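PDB 6K0P: alpha-1,3-glucanase from Paenibacillus glycanilyticus, which hydrolyses alpha-1,3-glucan, cleaving its alpha-1,3-glucosidic linkages as a member of glycoside hydrolase family 87. Local coordinates for residues 225-230 with 255-260; 230-235 with 264-269; 291-296 with 308-313; 314-319 with 338-343. The protein carries 1 engineered substitution. All coordinates share one frame; numbering follows the deposited sequence.

Interaction 1: 225-230 with 255-260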
# COMPACT_ATOMS: atom_id res chain seq x y z
N ILE A 225 -19.19 -13.96 5.51
CA ILE A 225 -20.18 -13.72 6.56
C ILE A 225 -21.05 -12.54 6.12
O ILE A 225 -20.56 -11.41 5.97
CB ILE A 225 -19.48 -13.46 7.90
CG1 ILE A 225 -18.77 -14.74 8.35
CG2 ILE A 225 -20.50 -13.05 8.94
CD1 ILE A 225 -17.74 -14.52 9.44
N PHE A 226 -22.34 -12.80 5.92
CA PHE A 226 -23.24 -11.81 5.36
C PHE A 226 -23.88 -10.97 6.46
O PHE A 226 -24.37 -11.50 7.47
CB PHE A 226 -24.30 -12.47 4.47
CG PHE A 226 -23.77 -12.81 3.12
CD1 PHE A 226 -23.06 -13.99 2.93
CD2 PHE A 226 -23.89 -11.92 2.06
CE1 PHE A 226 -22.52 -14.30 1.69
CE2 PHE A 226 -23.37 -12.22 0.83
CZ PHE A 226 -22.67 -13.41 0.64
N LEU A 227 -23.87 -9.66 6.25
CA LEU A 227 -24.51 -8.71 7.15
C LEU A 227 -25.75 -8.21 6.44
O LEU A 227 -25.68 -7.71 5.32
CB LEU A 227 -23.58 -7.54 7.49
CG LEU A 227 -22.21 -7.91 8.07
CD1 LEU A 227 -21.51 -6.65 8.62
CD2 LEU A 227 -22.35 -8.96 9.14
N TYR A 228 -26.90 -8.39 7.09
CA TYR A 228 -28.19 -8.02 6.52
C TYR A 228 -29.14 -7.77 7.69
O TYR A 228 -28.73 -7.78 8.86
CB TYR A 228 -28.68 -9.06 5.51
CG TYR A 228 -28.86 -10.46 6.07
CD1 TYR A 228 -27.77 -11.29 6.29
CD2 TYR A 228 -30.13 -10.95 6.37
CE1 TYR A 228 -27.93 -12.58 6.80
CE2 TYR A 228 -30.30 -12.23 6.87
CZ TYR A 228 -29.21 -13.04 7.08
OH TYR A 228 -29.36 -14.31 7.58
N GLY A 229 -30.42 -7.56 7.38
CA GLY A 229 -31.39 -7.22 8.40
C GLY A 229 -31.40 -5.74 8.70
O GLY A 229 -32.37 -5.04 8.38
N ARG A 230 -30.32 -5.24 9.30
CA ARG A 230 -30.20 -3.83 9.64
C ARG A 230 -28.73 -3.51 9.88
O ARG A 230 -27.88 -4.41 9.88
CB ARG A 230 -31.03 -3.49 10.89
CG ARG A 230 -30.56 -4.18 12.16
CD ARG A 230 -31.57 -3.94 13.28
NE ARG A 230 -31.10 -4.40 14.59
CZ ARG A 230 -31.24 -5.64 15.04
NH1 ARG A 230 -31.84 -6.56 14.29
NH2 ARG A 230 -30.79 -5.96 16.24
N VAL A 255 -13.03 -15.43 2.09
CA VAL A 255 -13.67 -15.37 3.40
C VAL A 255 -13.66 -13.93 3.88
O VAL A 255 -12.93 -13.08 3.35
CB VAL A 255 -13.01 -16.31 4.42
CG1 VAL A 255 -13.06 -17.75 3.91
CG2 VAL A 255 -11.57 -15.88 4.69
N GLY A 256 -14.50 -13.64 4.87
CA GLY A 256 -14.58 -12.30 5.39
C GLY A 256 -16.02 -11.88 5.56
O GLY A 256 -16.85 -12.69 5.98
N PHE A 257 -16.33 -10.63 5.23
CA PHE A 257 -17.68 -10.10 5.37
C PHE A 257 -18.21 -9.65 4.01
O PHE A 257 -17.46 -9.25 3.12
CB PHE A 257 -17.72 -8.91 6.34
CG PHE A 257 -17.40 -9.30 7.76
CD1 PHE A 257 -18.34 -9.93 8.55
CD2 PHE A 257 -16.13 -9.06 8.28
CE1 PHE A 257 -18.03 -10.32 9.85
CE2 PHE A 257 -15.82 -9.43 9.57
CZ PHE A 257 -16.76 -10.06 10.35
N ASN A 258 -19.53 -9.73 3.87
CA ASN A 258 -20.21 -9.21 2.70
C ASN A 258 -21.44 -8.46 3.20
O ASN A 258 -22.32 -9.06 3.84
CB ASN A 258 -20.60 -10.34 1.73
CG ASN A 258 -21.16 -9.83 0.41
OD1 ASN A 258 -21.91 -8.86 0.39
ND2 ASN A 258 -20.82 -10.51 -0.69
N ILE A 259 -21.48 -7.15 2.96
CA ILE A 259 -22.46 -6.26 3.55
C ILE A 259 -23.57 -6.01 2.53
O ILE A 259 -23.35 -5.32 1.52
CB ILE A 259 -21.81 -4.94 4.00
CG1 ILE A 259 -20.58 -5.22 4.88
CG2 ILE A 259 -22.83 -4.06 4.72
CD1 ILE A 259 -19.85 -3.97 5.35
N SER A 260 -24.74 -6.57 2.78
CA SER A 260 -25.91 -6.35 1.93
C SER A 260 -26.50 -4.97 2.20
O SER A 260 -26.22 -4.33 3.22
CB SER A 260 -26.96 -7.42 2.19
OG SER A 260 -26.43 -8.72 1.94
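The F226 ring carries N258 over one face. CB of N258 lies 3.8 Å from the F226 ring centroid and is shifted toward the rim, a CH-pi contact. The N258 side chain runs beside the phenyl group and points the same way, with its amide plane 24° from the ring plane. N258 holds CG anti to its backbone N (chi1 -173°), which brings CG to 3.3 Å from F226 CE2. At the ring edge, near its plane, S260 OG sits 4.1 Å from F226 CD2. The F257 ring belongs to the other side of the strands. Its CD1 is 3.8 Å from I225 CB, and L227 CD2 approaches the ring obliquely. L227 CD1 also rests 4.1 Å from I259 CG1.

The backbones form a parallel ladder that pairs I225 with F257, F226 with N258 and L227 with I259. I225 N donates to G256 O at 2.7 Å, and S260 N closes the row on L227 O at 2.9 Å. Between them, N258 N bonds to I225 O and L227 N to N258 O. This is how successive coils stack in a parallel beta-helix, the fold of the pectate-lyase-like clan.

Helix 196-204 packs on I225 through I196, D197 and L200. I234 of strand 233-236 touches both L227 and F257, and strand 286-289 continues the ladder beyond strand 256-259.

Interaction 2: 230-235 with 264-269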
# COMPACT_ATOMS: atom_id res chain seq x y z
N ARG A 230 -30.32 -5.24 9.30
CA ARG A 230 -30.20 -3.83 9.64
C ARG A 230 -28.73 -3.51 9.88
O ARG A 230 -27.88 -4.41 9.88
CB ARG A 230 -31.03 -3.49 10.89
CG ARG A 230 -30.56 -4.18 12.16
CD ARG A 230 -31.57 -3.94 13.28
NE ARG A 230 -31.10 -4.40 14.59
CZ ARG A 230 -31.24 -5.64 15.04
NH1 ARG A 230 -31.84 -6.56 14.29
NH2 ARG A 230 -30.79 -5.96 16.24
N ALA A 231 -28.45 -2.22 10.06
CA ALA A 231 -27.09 -1.79 10.37
C ALA A 231 -26.57 -2.57 11.58
O ALA A 231 -27.27 -2.72 12.58
CB ALA A 231 -27.07 -0.29 10.66
N THR A 232 -25.34 -3.06 11.46
CA THR A 232 -24.75 -3.99 12.42
C THR A 232 -23.41 -3.43 12.88
O THR A 232 -22.64 -2.92 12.06
CB THR A 232 -24.48 -5.32 11.71
OG1 THR A 232 -25.69 -5.81 11.13
CG2 THR A 232 -23.91 -6.36 12.66
N GLU A 233 -23.13 -3.52 14.17
CA GLU A 233 -21.81 -3.21 14.70
C GLU A 233 -21.08 -4.52 14.97
O GLU A 233 -21.63 -5.43 15.60
CB GLU A 233 -21.92 -2.42 16.00
CG GLU A 233 -22.55 -1.05 15.83
CD GLU A 233 -22.64 -0.30 17.14
OE1 GLU A 233 -21.70 -0.41 17.95
OE2 GLU A 233 -23.66 0.38 17.35
N ILE A 234 -19.85 -4.62 14.47
CA ILE A 234 -18.96 -5.74 14.77
C ILE A 234 -17.74 -5.15 15.46
O ILE A 234 -17.02 -4.34 14.85
CB ILE A 234 -18.58 -6.52 13.50
CG1 ILE A 234 -19.85 -7.06 12.84
CG2 ILE A 234 -17.61 -7.66 13.82
CD1 ILE A 234 -19.61 -7.84 11.60
N VAL A 235 -17.54 -5.50 16.72
CA VAL A 235 -16.55 -4.85 17.58
C VAL A 235 -15.64 -5.93 18.15
O VAL A 235 -16.12 -6.88 18.77
CB VAL A 235 -17.22 -4.08 18.73
CG1 VAL A 235 -16.18 -3.40 19.59
CG2 VAL A 235 -18.25 -3.06 18.18
N ASN A 264 -26.43 -1.39 5.28
CA ASN A 264 -25.81 -0.08 5.16
C ASN A 264 -25.84 0.60 6.53
O ASN A 264 -26.75 0.38 7.33
CB ASN A 264 -26.58 0.77 4.15
CG ASN A 264 -26.26 0.39 2.70
OD1 ASN A 264 -25.26 -0.27 2.42
ND2 ASN A 264 -27.12 0.83 1.78
N GLY A 265 -24.80 1.39 6.82
CA GLY A 265 -24.68 2.00 8.12
C GLY A 265 -23.95 1.17 9.16
O GLY A 265 -23.84 1.61 10.31
N SER A 266 -23.46 -0.01 8.79
CA SER A 266 -22.76 -0.89 9.71
C SER A 266 -21.37 -0.35 10.06
O SER A 266 -20.83 0.54 9.39
CB SER A 266 -22.59 -2.28 9.09
OG SER A 266 -23.85 -2.95 8.97
N THR A 267 -20.80 -0.90 11.12
CA THR A 267 -19.46 -0.57 11.58
C THR A 267 -18.72 -1.86 11.87
O THR A 267 -19.27 -2.75 12.53
CB THR A 267 -19.52 0.27 12.86
OG1 THR A 267 -20.21 1.50 12.60
CG2 THR A 267 -18.11 0.57 13.36
N ILE A 268 -17.50 -1.98 11.36
CA ILE A 268 -16.60 -3.08 11.70
C ILE A 268 -15.35 -2.46 12.28
O ILE A 268 -14.70 -1.64 11.61
CB ILE A 268 -16.26 -3.94 10.47
CG1 ILE A 268 -17.54 -4.50 9.84
CG2 ILE A 268 -15.31 -5.07 10.86
CD1 ILE A 268 -17.30 -5.24 8.52
N ARG A 269 -14.99 -2.83 13.51
CA ARG A 269 -13.87 -2.14 14.14
C ARG A 269 -13.09 -3.00 15.12
O ARG A 269 -13.63 -3.95 15.71
CB ARG A 269 -14.30 -0.84 14.83
CG ARG A 269 -15.22 -1.04 16.03
CD ARG A 269 -15.56 0.32 16.64
NE ARG A 269 -16.65 0.32 17.61
CZ ARG A 269 -16.48 0.30 18.92
NH1 ARG A 269 -15.25 0.26 19.43
NH2 ARG A 269 -17.53 0.33 19.74
O HOH W 1 -19.37 0.54 17.09
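N264 meets A231 through its backbone: N264 O is 3.4 Å from A231 CB. G265 follows with backbone angles that suit glycine, and a CB there would press on A231 CB. S266 then uses its hydroxyl in place of a backbone carbonyl. Its OG accepts from T232 N at 2.9 Å and is also bonded to A263 O. From T267 the regular parallel ladder begins. T267 N donates to T232 O at 2.9 Å, and T267 O accepts from I234 N at 2.8 Å. I268 pairs with I234 on the inner face, where I268 CG1 lies 4.3 Å from I234 CD1. F257 packs against both isoleucines in the interior of the beta-helix.

R269 ends the segment. Its N donates to I234 O, and its side chain lies beside V235. CG sits between the backbone N and the carbonyl carbon (chi1 66°), and the chain is extended from there to NE. The guanidinium lays one face on the valine, with V235 CG1 over its centre, 3.8 Å from R269 CZ. R269 NE donates to a water at 2.8 Å in the group's plane, and this water donates to E233 OE1 at 2.7 Å. An alanine here takes away the guanidinium, and would probably open a gap over the V235 methyls and loosen the water held on E233.

E233 OE1 also bonds to Y187 OH. The opposite charges of E233 and R269 are joined through water rather than by direct contact, which probably still gives some mutual attraction.

Interaction 3: 291-296 with 308-313. With GLC (alpha-D-glucopyranose), chain B; GLC (alpha-D-glucopyranose), chain C.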
# COMPACT_ATOMS: atom_id res chain seq x y z
N ASN A 291 -20.88 -4.15 -2.37
CA ASN A 291 -21.19 -3.46 -3.61
C ASN A 291 -22.34 -2.49 -3.38
O ASN A 291 -23.40 -2.86 -2.88
CB ASN A 291 -21.55 -4.46 -4.71
CG ASN A 291 -20.33 -5.18 -5.26
OD1 ASN A 291 -19.20 -4.69 -5.16
ND2 ASN A 291 -20.55 -6.35 -5.85
N GLY A 292 -22.10 -1.22 -3.73
CA GLY A 292 -23.08 -0.18 -3.52
C GLY A 292 -23.29 0.24 -2.09
O GLY A 292 -24.23 1.00 -1.82
N MET A 293 -22.46 -0.22 -1.15
CA MET A 293 -22.73 0.06 0.26
C MET A 293 -22.63 1.55 0.57
O MET A 293 -21.90 2.31 -0.08
CB MET A 293 -21.79 -0.73 1.18
CG MET A 293 -20.40 -0.15 1.33
SD MET A 293 -19.36 -1.27 2.29
CE MET A 293 -17.93 -0.23 2.59
N GLN A 294 -23.39 1.97 1.58
CA GLN A 294 -23.49 3.36 1.99
C GLN A 294 -23.31 3.45 3.50
O GLN A 294 -23.76 2.57 4.23
CB GLN A 294 -24.88 3.95 1.63
CG GLN A 294 -25.33 3.66 0.19
CD GLN A 294 -24.71 4.59 -0.84
OE1 GLN A 294 -24.77 5.82 -0.71
NE2 GLN A 294 -24.12 4.01 -1.89
N ASN A 295 -22.64 4.51 3.95
CA ASN A 295 -22.60 4.89 5.36
C ASN A 295 -21.93 3.83 6.25
O ASN A 295 -22.21 3.77 7.45
CB ASN A 295 -23.99 5.25 5.90
CG ASN A 295 -24.62 6.40 5.14
OD1 ASN A 295 -25.66 6.24 4.49
ND2 ASN A 295 -23.99 7.56 5.21
N VAL A 296 -21.05 3.01 5.69
CA VAL A 296 -20.37 1.95 6.44
C VAL A 296 -19.05 2.50 6.96
O VAL A 296 -18.36 3.25 6.26
CB VAL A 296 -20.16 0.71 5.55
CG1 VAL A 296 -19.23 -0.31 6.21
CG2 VAL A 296 -21.51 0.06 5.21
N CYS A 308 -7.57 -7.96 -1.62
CA CYS A 308 -7.75 -6.55 -1.27
C CYS A 308 -8.42 -6.47 0.09
O CYS A 308 -9.05 -7.43 0.55
CB CYS A 308 -8.69 -5.81 -2.23
SG CYS A 308 -8.35 -6.05 -3.98
N LEU A 309 -8.33 -5.28 0.71
CA LEU A 309 -9.24 -4.97 1.81
C LEU A 309 -10.65 -4.72 1.28
O LEU A 309 -11.61 -5.35 1.74
CB LEU A 309 -8.75 -3.78 2.63
CG LEU A 309 -9.78 -3.22 3.64
CD1 LEU A 309 -10.32 -4.32 4.57
CD2 LEU A 309 -9.21 -2.06 4.46
N TYR A 310 -10.79 -3.82 0.32
CA TYR A 310 -12.11 -3.41 -0.15
C TYR A 310 -12.00 -2.85 -1.56
O TYR A 310 -11.06 -2.12 -1.88
CB TYR A 310 -12.73 -2.36 0.78
CG TYR A 310 -14.12 -1.98 0.36
CD1 TYR A 310 -15.18 -2.87 0.51
CD2 TYR A 310 -14.39 -0.74 -0.21
CE1 TYR A 310 -16.47 -2.54 0.11
CE2 TYR A 310 -15.67 -0.40 -0.60
CZ TYR A 310 -16.70 -1.30 -0.45
OH TYR A 310 -17.97 -0.97 -0.86
N TRP A 311 -12.99 -3.20 -2.40
CA TRP A 311 -13.07 -2.77 -3.79
C TRP A 311 -14.49 -2.26 -3.97
O TRP A 311 -15.41 -3.04 -4.25
CB TRP A 311 -12.78 -3.95 -4.71
CG TRP A 311 -12.71 -3.61 -6.17
CD1 TRP A 311 -13.76 -3.33 -7.01
CD2 TRP A 311 -11.53 -3.54 -6.97
NE1 TRP A 311 -13.30 -3.08 -8.28
CE2 TRP A 311 -11.93 -3.20 -8.28
CE3 TRP A 311 -10.17 -3.71 -6.71
CZ2 TRP A 311 -11.02 -3.04 -9.33
CZ3 TRP A 311 -9.26 -3.56 -7.74
CH2 TRP A 311 -9.69 -3.23 -9.04
N GLY A 312 -14.67 -0.95 -3.80
CA GLY A 312 -16.00 -0.37 -3.85
C GLY A 312 -16.51 -0.24 -5.27
O GLY A 312 -15.76 0.01 -6.20
N VAL A 313 -17.82 -0.43 -5.42
CA VAL A 313 -18.52 -0.30 -6.70
C VAL A 313 -19.77 0.53 -6.42
O VAL A 313 -20.72 0.03 -5.81
CB VAL A 313 -18.89 -1.66 -7.30
CG1 VAL A 313 -19.55 -1.47 -8.65
CG2 VAL A 313 -17.65 -2.56 -7.41
C1 GLC B . -8.48 -6.81 -11.55
C2 GLC B . -9.96 -7.06 -11.76
C3 GLC B . -10.73 -6.57 -10.56
C4 GLC B . -10.17 -7.18 -9.28
C5 GLC B . -8.71 -6.84 -9.16
C6 GLC B . -8.03 -7.55 -8.00
O1 GLC B . -8.31 -5.44 -11.61
O2 GLC B . -10.34 -6.41 -12.98
O3 GLC B . -12.05 -7.06 -10.66
O4 GLC B . -10.83 -6.69 -8.14
O5 GLC B . -8.05 -7.28 -10.31
O6 GLC B . -8.18 -8.94 -7.98
C1 GLC C . -13.08 -6.08 -10.28
C2 GLC C . -14.44 -6.76 -10.23
C3 GLC C . -14.91 -7.00 -11.66
C4 GLC C . -14.90 -5.70 -12.46
C5 GLC C . -13.52 -5.05 -12.37
C6 GLC C . -13.43 -3.72 -13.11
O2 GLC C . -14.32 -7.99 -9.54
O3 GLC C . -16.20 -7.59 -11.66
O4 GLC C . -15.23 -5.97 -13.81
O5 GLC C . -13.18 -4.86 -11.00
O6 GLC C . -14.40 -2.81 -12.63
O HOH W 2 -17.63 -4.14 -2.69
O HOH W 3 -15.99 -5.48 -5.72
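M293 and Y310 reach toward each other tip to tip. The methionine CE stands over the Y310 ring face, 3.9 Å from the centroid and 30° off the ring normal, with M293 CE 3.4 Å from Y310 CZ. SD lies obliquely to the ring, a Met-aromatic contact. M293 CG sits between the backbone N and the carbonyl carbon (chi1 79°), which places it 3.4 Å from Y310 OH. The phenol oxygen itself is bonded to G290 O and S315 OG, which helps fix the ring.

N291 and V313 lie side by side and point the same way, with N291 OD1 3.5 Å from V313 CG2. Next to them G292 N donates to V313 O at 2.8 Å, in a bond bent to 132° at the hydrogen. The segment 291-296 is a loop between two strands of the parallel beta-helix. Segment 308-313 turns a corner at L309 and then runs on as a strand to V313 in the next coil.

W311 points to the sugar. V313 CG2 meets the indole at its edge, in plane. One indole face carries O4 of the chain B glucose and C1 of the chain C glucose, both toward the rim. The chain B glucose O4 is 3.4 Å from W311 CE3. Separately, the chain C glucose O5 comes to 3.3 Å from W311 NE1. K286 makes a cation-pi contact with the indole, and the sugar is also hydrogen-bonded to R280, D282 and K286. A water donates to W311 O at 2.9 Å and weakly to N291 OD1.

Interaction 4: 314-319 with 338-343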
# COMPACT_ATOMS: atom_id res chain seq x y z
N ASN A 314 -19.77 1.78 -6.87
CA ASN A 314 -20.85 2.72 -6.56
C ASN A 314 -21.14 2.75 -5.06
O ASN A 314 -22.29 2.73 -4.61
CB ASN A 314 -22.11 2.44 -7.38
CG ASN A 314 -23.05 3.62 -7.41
OD1 ASN A 314 -22.64 4.76 -7.17
ND2 ASN A 314 -24.32 3.36 -7.68
N SER A 315 -20.07 2.80 -4.27
CA SER A 315 -20.13 2.78 -2.82
C SER A 315 -19.82 4.18 -2.32
O SER A 315 -18.76 4.72 -2.64
CB SER A 315 -19.11 1.78 -2.26
OG SER A 315 -19.35 0.50 -2.81
N SER A 316 -20.73 4.75 -1.53
CA SER A 316 -20.65 6.16 -1.19
C SER A 316 -20.86 6.41 0.29
O SER A 316 -21.50 5.62 0.99
CB SER A 316 -21.67 6.97 -2.01
OG SER A 316 -21.30 6.92 -3.38
N TYR A 317 -20.28 7.52 0.76
CA TYR A 317 -20.48 7.99 2.13
C TYR A 317 -19.92 7.02 3.16
O TYR A 317 -20.41 6.94 4.30
CB TYR A 317 -21.95 8.32 2.44
CG TYR A 317 -22.57 9.32 1.49
CD1 TYR A 317 -22.35 10.67 1.66
CD2 TYR A 317 -23.35 8.90 0.41
CE1 TYR A 317 -22.92 11.60 0.80
CE2 TYR A 317 -23.90 9.81 -0.46
CZ TYR A 317 -23.68 11.15 -0.26
OH TYR A 317 -24.24 12.07 -1.12
N ASN A 318 -18.90 6.26 2.79
CA ASN A 318 -18.27 5.31 3.69
C ASN A 318 -17.02 5.91 4.31
O ASN A 318 -16.45 6.88 3.80
CB ASN A 318 -17.93 4.01 2.95
CG ASN A 318 -19.14 3.41 2.28
OD1 ASN A 318 -20.06 2.95 2.96
ND2 ASN A 318 -19.18 3.45 0.96
N THR A 319 -16.59 5.31 5.42
CA THR A 319 -15.43 5.79 6.16
C THR A 319 -14.51 4.60 6.42
O THR A 319 -14.94 3.62 7.04
CB THR A 319 -15.84 6.45 7.48
OG1 THR A 319 -16.64 7.60 7.20
CG2 THR A 319 -14.61 6.87 8.28
N GLY A 338 -18.61 5.14 -9.66
CA GLY A 338 -19.58 6.01 -9.04
C GLY A 338 -19.34 6.29 -7.57
O GLY A 338 -20.00 7.17 -7.01
N SER A 339 -18.40 5.59 -6.95
CA SER A 339 -18.14 5.76 -5.52
C SER A 339 -17.79 7.20 -5.19
O SER A 339 -16.80 7.75 -5.71
CB SER A 339 -17.00 4.83 -5.09
OG SER A 339 -17.35 3.47 -5.32
N SER A 340 -18.58 7.82 -4.30
CA SER A 340 -18.49 9.24 -4.04
C SER A 340 -18.59 9.55 -2.55
O SER A 340 -19.18 8.79 -1.78
CB SER A 340 -19.59 9.99 -4.80
OG SER A 340 -19.41 9.83 -6.20
N TYR A 341 -18.01 10.68 -2.16
CA TYR A 341 -18.17 11.22 -0.81
C TYR A 341 -17.66 10.27 0.26
O TYR A 341 -18.17 10.25 1.39
CB TYR A 341 -19.61 11.67 -0.53
CG TYR A 341 -20.10 12.65 -1.57
CD1 TYR A 341 -19.57 13.94 -1.62
CD2 TYR A 341 -21.05 12.29 -2.51
CE1 TYR A 341 -19.99 14.84 -2.58
CE2 TYR A 341 -21.48 13.19 -3.48
CZ TYR A 341 -20.94 14.45 -3.50
OH TYR A 341 -21.36 15.35 -4.45
N ASN A 342 -16.65 9.47 -0.07
CA ASN A 342 -16.04 8.58 0.90
C ASN A 342 -14.91 9.27 1.64
O ASN A 342 -14.24 10.17 1.11
CB ASN A 342 -15.52 7.31 0.22
CG ASN A 342 -16.63 6.50 -0.40
OD1 ASN A 342 -17.40 5.84 0.30
ND2 ASN A 342 -16.75 6.57 -1.72
N VAL A 343 -14.68 8.83 2.87
CA VAL A 343 -13.62 9.32 3.73
C VAL A 343 -12.64 8.17 3.92
O VAL A 343 -12.94 7.20 4.63
CB VAL A 343 -14.18 9.82 5.07
CG1 VAL A 343 -13.06 10.17 6.04
CG2 VAL A 343 -15.08 11.03 4.82
O HOH W 4 -22.86 7.48 -7.57
O HOH W 5 -18.08 9.56 4.40
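N318 and N342 lie side by side and bond through their side chains, with amide planes 12° apart. N342 OD1 is gripped twice, by N318 N at 2.9 Å and by N318 ND2 at 3.1 Å. N342 ND2 donates to S315 O at 2.9 Å, with that oxygen in the amide plane. It also bonds to N373 OD1, while N318 OD1 accepts from V296 N. Stacked asparagines at the turns of successive coils form an asparagine ladder, a known feature of parallel beta-helices. An alanine in place of N342 removes the amide, and N318 N and S315 O, both in buried residues, would probably be left without a mate across the contact.

Serine hydroxyls carry further bonds. S339 OG accepts from S315 N at 3.0 Å and is bonded to T336 O. S316 OG accepts from S340 N at 3.0 Å.

Two backbone bonds link the two segments directly. Y317 N donates to S340 O, and V343 N donates to N318 O at 2.8 Å, nearly straight at 176°. T319 and V343 then pair as parallel strands.

The aromatic contact is between Y317 and Y341, which point the same way. Their planes are 16° apart but displaced, with little overlap. Instead Y341 CB sits over the Y317 ring face, 3.6 Å from Y317 CE1.

Waters bridge both ends of the contact. One donates to N314 OD1 and G338 O, the other to N318 O and Y341 O.

Overall arrangement
All four contacts lie in the beta-helical catalytic region and join neighbouring coils. Interactions 1 and 2 interlock along the chain, since strands 224-227 and 233-236 pair with 256-259 and 267-269. Their centres are about 9 Å apart, they share R230, and I234 of one packs on F257 of the other inside the beta-helix. Interaction 3 follows and touches both: N264 and G265 bond to Q294, and I259 packs on V296. Interaction 4 comes last, about 8 Å from interaction 3 between centres, joined through Y310 with S315 and V296 with T319. Interaction 3 reaches a glucose-binding pocket through W311, so the stacked coils also carry the surface that holds sugar.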